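PDB 4RM4: putative cytochrome P450 YjiB from Bacillus subtilis subsp. subtilis, which probably acts as a heme-dependent monooxygenase, binding a heme whose iron would serve to activate molecular oxygen. Local coordinates for residues L65-M70 and N83-K88; A275-L280 and N337-F342. All blocks are in the same frame, centred on the assembly; numbering follows the deposited sequence.

Interaction 1 of 2, residues L65-M70 and N83-K88; sequences LFSSCM and NMDPPK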
# COMPACT_ATOMS: atom_id res chain seq x y z
N LEU A 65 11.00 -3.13 21.39
CA LEU A 65 9.86 -3.34 22.27
C LEU A 65 8.63 -3.95 21.60
O LEU A 65 7.79 -4.55 22.27
CB LEU A 65 9.46 -2.01 22.94
CG LEU A 65 10.40 -1.49 24.03
CD1 LEU A 65 9.90 -0.15 24.52
CD2 LEU A 65 10.48 -2.48 25.18
N PHE A 66 8.52 -3.81 20.28
CA PHE A 66 7.30 -4.21 19.60
C PHE A 66 7.62 -5.04 18.36
O PHE A 66 8.24 -4.55 17.43
CB PHE A 66 6.46 -2.96 19.21
CG PHE A 66 5.82 -2.28 20.38
CD1 PHE A 66 4.69 -2.81 20.98
CD2 PHE A 66 6.34 -1.09 20.87
CE1 PHE A 66 4.10 -2.17 22.08
CE2 PHE A 66 5.76 -0.47 21.97
CZ PHE A 66 4.64 -1.01 22.55
N SER A 67 7.22 -6.32 18.41
CA SER A 67 7.55 -7.32 17.39
C SER A 67 6.58 -7.33 16.21
O SER A 67 5.40 -7.00 16.36
CB SER A 67 7.56 -8.70 18.04
OG SER A 67 7.69 -9.76 17.10
N SER A 68 7.07 -7.73 15.03
CA SER A 68 6.23 -7.83 13.85
C SER A 68 5.89 -9.28 13.56
O SER A 68 5.16 -9.58 12.61
CB SER A 68 6.90 -7.21 12.62
OG SER A 68 7.01 -5.79 12.70
N CYS A 69 6.42 -10.18 14.37
CA CYS A 69 6.16 -11.60 14.17
C CYS A 69 4.75 -11.94 14.63
O CYS A 69 4.43 -11.85 15.82
CB CYS A 69 7.20 -12.46 14.91
SG CYS A 69 7.44 -14.10 14.17
N MET A 70 3.89 -12.32 13.69
CA MET A 70 2.47 -12.51 13.98
C MET A 70 2.10 -13.98 14.11
O MET A 70 2.72 -14.84 13.49
CB MET A 70 1.60 -11.86 12.90
CG MET A 70 1.71 -10.35 12.87
SD MET A 70 1.14 -9.68 14.43
CE MET A 70 2.05 -8.13 14.46
N ASN A 83 6.76 -9.80 8.34
CA ASN A 83 6.44 -10.45 9.61
C ASN A 83 7.66 -11.14 10.24
O ASN A 83 7.54 -12.16 10.92
CB ASN A 83 5.28 -11.44 9.45
CG ASN A 83 3.96 -10.73 9.11
OD1 ASN A 83 3.56 -9.77 9.77
ND2 ASN A 83 3.31 -11.20 8.05
N MET A 84 8.83 -10.58 9.98
CA MET A 84 10.07 -11.10 10.55
C MET A 84 10.65 -10.04 11.47
O MET A 84 10.47 -8.86 11.25
CB MET A 84 11.08 -11.36 9.45
CG MET A 84 10.84 -12.58 8.61
SD MET A 84 12.17 -12.71 7.41
CE MET A 84 11.71 -14.25 6.64
N ASP A 85 11.38 -10.49 12.49
CA ASP A 85 12.12 -9.59 13.35
C ASP A 85 13.58 -9.72 12.98
O ASP A 85 13.96 -10.62 12.24
CB ASP A 85 11.92 -9.97 14.82
CG ASP A 85 10.55 -9.60 15.36
OD1 ASP A 85 10.11 -10.22 16.35
OD2 ASP A 85 9.92 -8.68 14.81
N PRO A 86 14.42 -8.80 13.46
CA PRO A 86 15.86 -9.07 13.39
C PRO A 86 16.14 -10.32 14.21
O PRO A 86 15.38 -10.60 15.14
CB PRO A 86 16.47 -7.85 14.07
CG PRO A 86 15.42 -6.77 13.93
CD PRO A 86 14.12 -7.48 14.04
N PRO A 87 17.21 -11.06 13.89
CA PRO A 87 18.14 -10.73 12.80
C PRO A 87 17.71 -11.25 11.42
O PRO A 87 18.29 -10.82 10.43
CB PRO A 87 19.44 -11.41 13.25
CG PRO A 87 18.97 -12.61 14.00
CD PRO A 87 17.70 -12.17 14.72
N LYS A 88 16.73 -12.14 11.36
CA LYS A 88 16.30 -12.70 10.08
C LYS A 88 15.91 -11.58 9.12
O LYS A 88 16.24 -11.61 7.93
CB LYS A 88 15.11 -13.65 10.26
CG LYS A 88 15.49 -15.08 10.58
CD LYS A 88 15.93 -15.82 9.33
CE LYS A 88 14.80 -15.92 8.31
NZ LYS A 88 15.17 -16.77 7.14
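The flat carboxylate of Asp85 meets the 65-70 segment through both of its oxygens rather than over a face. OD1 receives the hydroxyl of Ser67, with OG 2.6 Å from Asp85 OD1, while OD2 takes the backbone N-H of Ser68 at 3.0 Å in an almost straight bond (173°). Each oxygen, OD1 and OD2 of Asp85, accepts through its syn lone pair, so the carboxylate is held as a two-pronged acceptor and its rotation is fixed. Asp85 CG stands beside its own backbone N (chi1 -74°), and from there the group reaches across. Ser67 OG lies anti to its backbone N, which also lets it accept from Cys69 N at 3.0 Å, closing an ST turn; the one hydroxyl thus donates to the carboxylate and accepts within the turn. Further along, the two backbones draw together where Cys69 CA approaches Asn83 O (3.6 Å) in a CA-H...O contact, and Asn83 CA makes a similar one to Ser68 O at 3.4 Å. An alanine in place of Asp85 would probably leave the Ser67 hydroxyl and the Ser68 N-H without their acceptors and the ST turn less firmly anchored. Strand 66-67 ends the sheet beside strand 289-293, and Ser68 rests on Arg291 and His347, both hydrogen-bonded to the heme. Lys294 makes a weak, long ion pair with Asp85. Two neutral donors and a weakly paired cation would tend to favour the ionised carboxylate, and the two hydrogen bonds tie the turn to the loop leading into helix 88-96.

Interaction 2 of 2, residues A275-L280 and N337-F342; sequences AVEEAL and NPHIAF. With HEM (protoporphyrin IX containing Fe), chain B.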
# COMPACT_ATOMS: atom_id res chain seq x y z
N ALA A 275 2.06 16.72 -3.85
CA ALA A 275 0.64 16.42 -3.77
C ALA A 275 0.47 14.95 -3.40
O ALA A 275 -0.43 14.57 -2.64
CB ALA A 275 -0.05 16.72 -5.09
N VAL A 276 1.34 14.11 -3.95
CA VAL A 276 1.31 12.69 -3.61
C VAL A 276 1.60 12.48 -2.12
O VAL A 276 0.92 11.69 -1.46
CB VAL A 276 2.26 11.88 -4.52
CG1 VAL A 276 2.53 10.49 -3.94
CG2 VAL A 276 1.66 11.78 -5.92
N GLU A 277 2.56 13.21 -1.56
CA GLU A 277 2.83 13.06 -0.14
C GLU A 277 1.61 13.47 0.67
O GLU A 277 1.27 12.83 1.66
CB GLU A 277 4.10 13.81 0.28
CG GLU A 277 5.36 13.30 -0.45
CD GLU A 277 5.59 11.81 -0.24
OE1 GLU A 277 5.65 11.38 0.93
OE2 GLU A 277 5.74 11.09 -1.25
N GLU A 278 0.92 14.52 0.24
CA GLU A 278 -0.27 14.95 0.98
C GLU A 278 -1.42 13.93 0.85
O GLU A 278 -2.20 13.74 1.79
CB GLU A 278 -0.72 16.34 0.54
CG GLU A 278 -1.87 16.93 1.33
CD GLU A 278 -1.56 17.18 2.79
OE1 GLU A 278 -0.64 16.52 3.35
OE2 GLU A 278 -2.25 18.04 3.40
N ALA A 279 -1.50 13.25 -0.29
CA ALA A 279 -2.52 12.21 -0.44
C ALA A 279 -2.20 11.04 0.49
O ALA A 279 -3.09 10.44 1.10
CB ALA A 279 -2.62 11.76 -1.89
N LEU A 280 -0.92 10.71 0.61
CA LEU A 280 -0.48 9.68 1.56
C LEU A 280 -0.84 10.07 2.98
O LEU A 280 -1.32 9.25 3.76
CB LEU A 280 1.02 9.42 1.46
CG LEU A 280 1.38 8.58 0.21
CD1 LEU A 280 2.80 8.86 -0.25
CD2 LEU A 280 1.15 7.09 0.45
N ASN A 337 6.34 17.21 5.41
CA ASN A 337 5.17 16.35 5.55
C ASN A 337 5.56 14.97 6.05
O ASN A 337 5.64 14.02 5.27
CB ASN A 337 4.46 16.24 4.20
CG ASN A 337 3.02 15.75 4.34
OD1 ASN A 337 2.63 15.25 5.40
ND2 ASN A 337 2.24 15.91 3.29
N PRO A 338 5.82 14.84 7.36
CA PRO A 338 6.31 13.62 8.02
C PRO A 338 5.19 12.62 8.32
O PRO A 338 5.07 12.11 9.44
CB PRO A 338 6.90 14.16 9.32
CG PRO A 338 6.05 15.36 9.63
CD PRO A 338 5.61 15.94 8.32
N HIS A 339 4.39 12.32 7.31
CA HIS A 339 3.36 11.30 7.48
C HIS A 339 4.01 9.94 7.72
O HIS A 339 5.18 9.72 7.42
CB HIS A 339 2.45 11.25 6.26
CG HIS A 339 3.12 10.76 5.02
ND1 HIS A 339 3.43 9.43 4.81
CD2 HIS A 339 3.54 11.42 3.92
CE1 HIS A 339 4.02 9.30 3.64
NE2 HIS A 339 4.09 10.49 3.07
N ILE A 340 3.24 9.01 8.25
CA ILE A 340 3.76 7.67 8.39
C ILE A 340 2.95 6.67 7.57
O ILE A 340 2.75 5.53 7.97
CB ILE A 340 3.94 7.27 9.87
CG1 ILE A 340 2.80 7.79 10.74
CG2 ILE A 340 5.23 7.89 10.41
CD1 ILE A 340 3.08 7.60 12.22
N ALA A 341 2.53 7.09 6.39
CA ALA A 341 1.73 6.21 5.54
C ALA A 341 2.51 4.96 5.12
O ALA A 341 1.91 3.91 4.88
CB ALA A 341 1.25 6.95 4.33
N PHE A 342 3.84 5.08 5.05
CA PHE A 342 4.69 3.98 4.62
C PHE A 342 5.35 3.29 5.83
O PHE A 342 6.26 2.46 5.68
CB PHE A 342 5.80 4.50 3.69
CG PHE A 342 5.33 4.85 2.30
CD1 PHE A 342 5.67 6.06 1.73
CD2 PHE A 342 4.61 3.94 1.54
CE1 PHE A 342 5.29 6.37 0.43
CE2 PHE A 342 4.22 4.24 0.24
CZ PHE A 342 4.56 5.46 -0.31
CHA HEM B . 5.88 -2.41 4.14
CHB HEM B . 2.45 0.83 3.06
CHC HEM B . 3.12 -0.02 -1.70
CHD HEM B . 6.18 -3.62 -0.61
C1A HEM B . 4.92 -1.42 4.27
C2A HEM B . 4.52 -0.76 5.49
C3A HEM B . 3.58 0.13 5.20
C4A HEM B . 3.35 0.09 3.77
CMA HEM B . 2.84 1.07 6.19
CAA HEM B . 5.09 -1.03 6.91
CBA HEM B . 4.47 -2.27 7.51
CGA HEM B . 4.79 -2.39 8.99
O1A HEM B . 4.25 -3.35 9.60
O2A HEM B . 5.55 -1.55 9.53
C1B HEM B . 2.38 0.89 1.69
C2B HEM B . 1.61 1.87 0.93
C3B HEM B . 1.78 1.61 -0.37
C4B HEM B . 2.68 0.49 -0.50
CMB HEM B . 0.74 2.97 1.57
CAB HEM B . 1.21 2.35 -1.60
CBB HEM B . 0.76 3.60 -1.50
C1C HEM B . 4.02 -1.04 -1.81
C2C HEM B . 4.56 -1.57 -3.05
C3C HEM B . 5.41 -2.56 -2.73
C4C HEM B . 5.43 -2.69 -1.30
CMC HEM B . 4.19 -1.03 -4.45
CAC HEM B . 6.25 -3.49 -3.64
CBC HEM B . 6.09 -3.60 -4.96
C1D HEM B . 6.36 -3.65 0.76
C2D HEM B . 7.17 -4.61 1.44
C3D HEM B . 7.09 -4.24 2.92
C4D HEM B . 6.23 -3.08 2.99
CMD HEM B . 7.96 -5.77 0.79
CAD HEM B . 7.80 -4.97 4.10
CBD HEM B . 9.14 -4.27 4.33
CGD HEM B . 9.83 -4.87 5.54
O1D HEM B . 11.06 -4.64 5.69
O2D HEM B . 9.14 -5.58 6.31
NA HEM B . 4.17 -0.88 3.24
NB HEM B . 3.01 0.07 0.77
NC HEM B . 4.57 -1.75 -0.76
ND HEM B . 5.83 -2.77 1.69
FE HEM B . 4.51 -1.23 1.24
O HOH W 1 6.76 12.92 3.06
O HOH W 2 2.55 -2.63 1.61
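Leu280, in helix 272-282, and Ala341, in the loop before helix 352-369, bring their CA atoms to 5.7 Å, whereas those of Glu277 and Asn337 stand 7.0 Å apart. The helix carries the ExxR motif of cytochromes P450, here Glu278 and Arg281, and Phe342 opens the Cys-ligand loop that leads to Cys349. Glu278 OE2 pairs with Arg281 and Arg334, the family's Glu-Arg-Arg triad, and its bent chain turns OE1 to Asn337 ND2, 2.9 Å away, in a bond of 137° that meets the anti side of the oxygen out of the carboxylate plane. His339 CG sits between its backbone N and carbonyl carbon (chi1 67°), setting the imidazole against the helix. There His339 NE2 donates to Glu277 OE1 at 2.8 Å, approaching from above the carboxylate plane though nearly in the ring plane. The other ring nitrogen, ND1, accepts the N-H of Ala341, so two in-plane bonds hold the imidazole's orientation. Glu277 OE2, for its part, is in a salt bridge with Arg356 of helix 352-369. Leu280 covers one face of the imidazole with CB, a CH-pi contact, and its CB also packs on Ala341 CB. Its two methyls turn to Phe342: CD2 rests over a face of the benzene ring, and CD1 touches CE1 at 3.6 Å. On the heme side, Phe342 CE2 comes to 3.6 Å from HEM C2B.

Following the chain from the N terminus, interaction 1 comes first and closes a loop of 12 intervening residues, joining the end of strand 66-67 to the approach to helix 88-96. Interaction 2 opens much later and spans 56 residues, bringing helix 272-282 against the segment that runs into the Cys349 loop. The two are in series and neither nest nor cross. Their centres lie 25 Å apart, and their nearest atoms about 11 Å, without touching. Both nevertheless approach the heme: Ser68 of interaction 1 lies near it, and Phe342 of interaction 2 packs on it. Strand 289-293, within the longer loop, neighbours strand 66-67 in the mixed sheet.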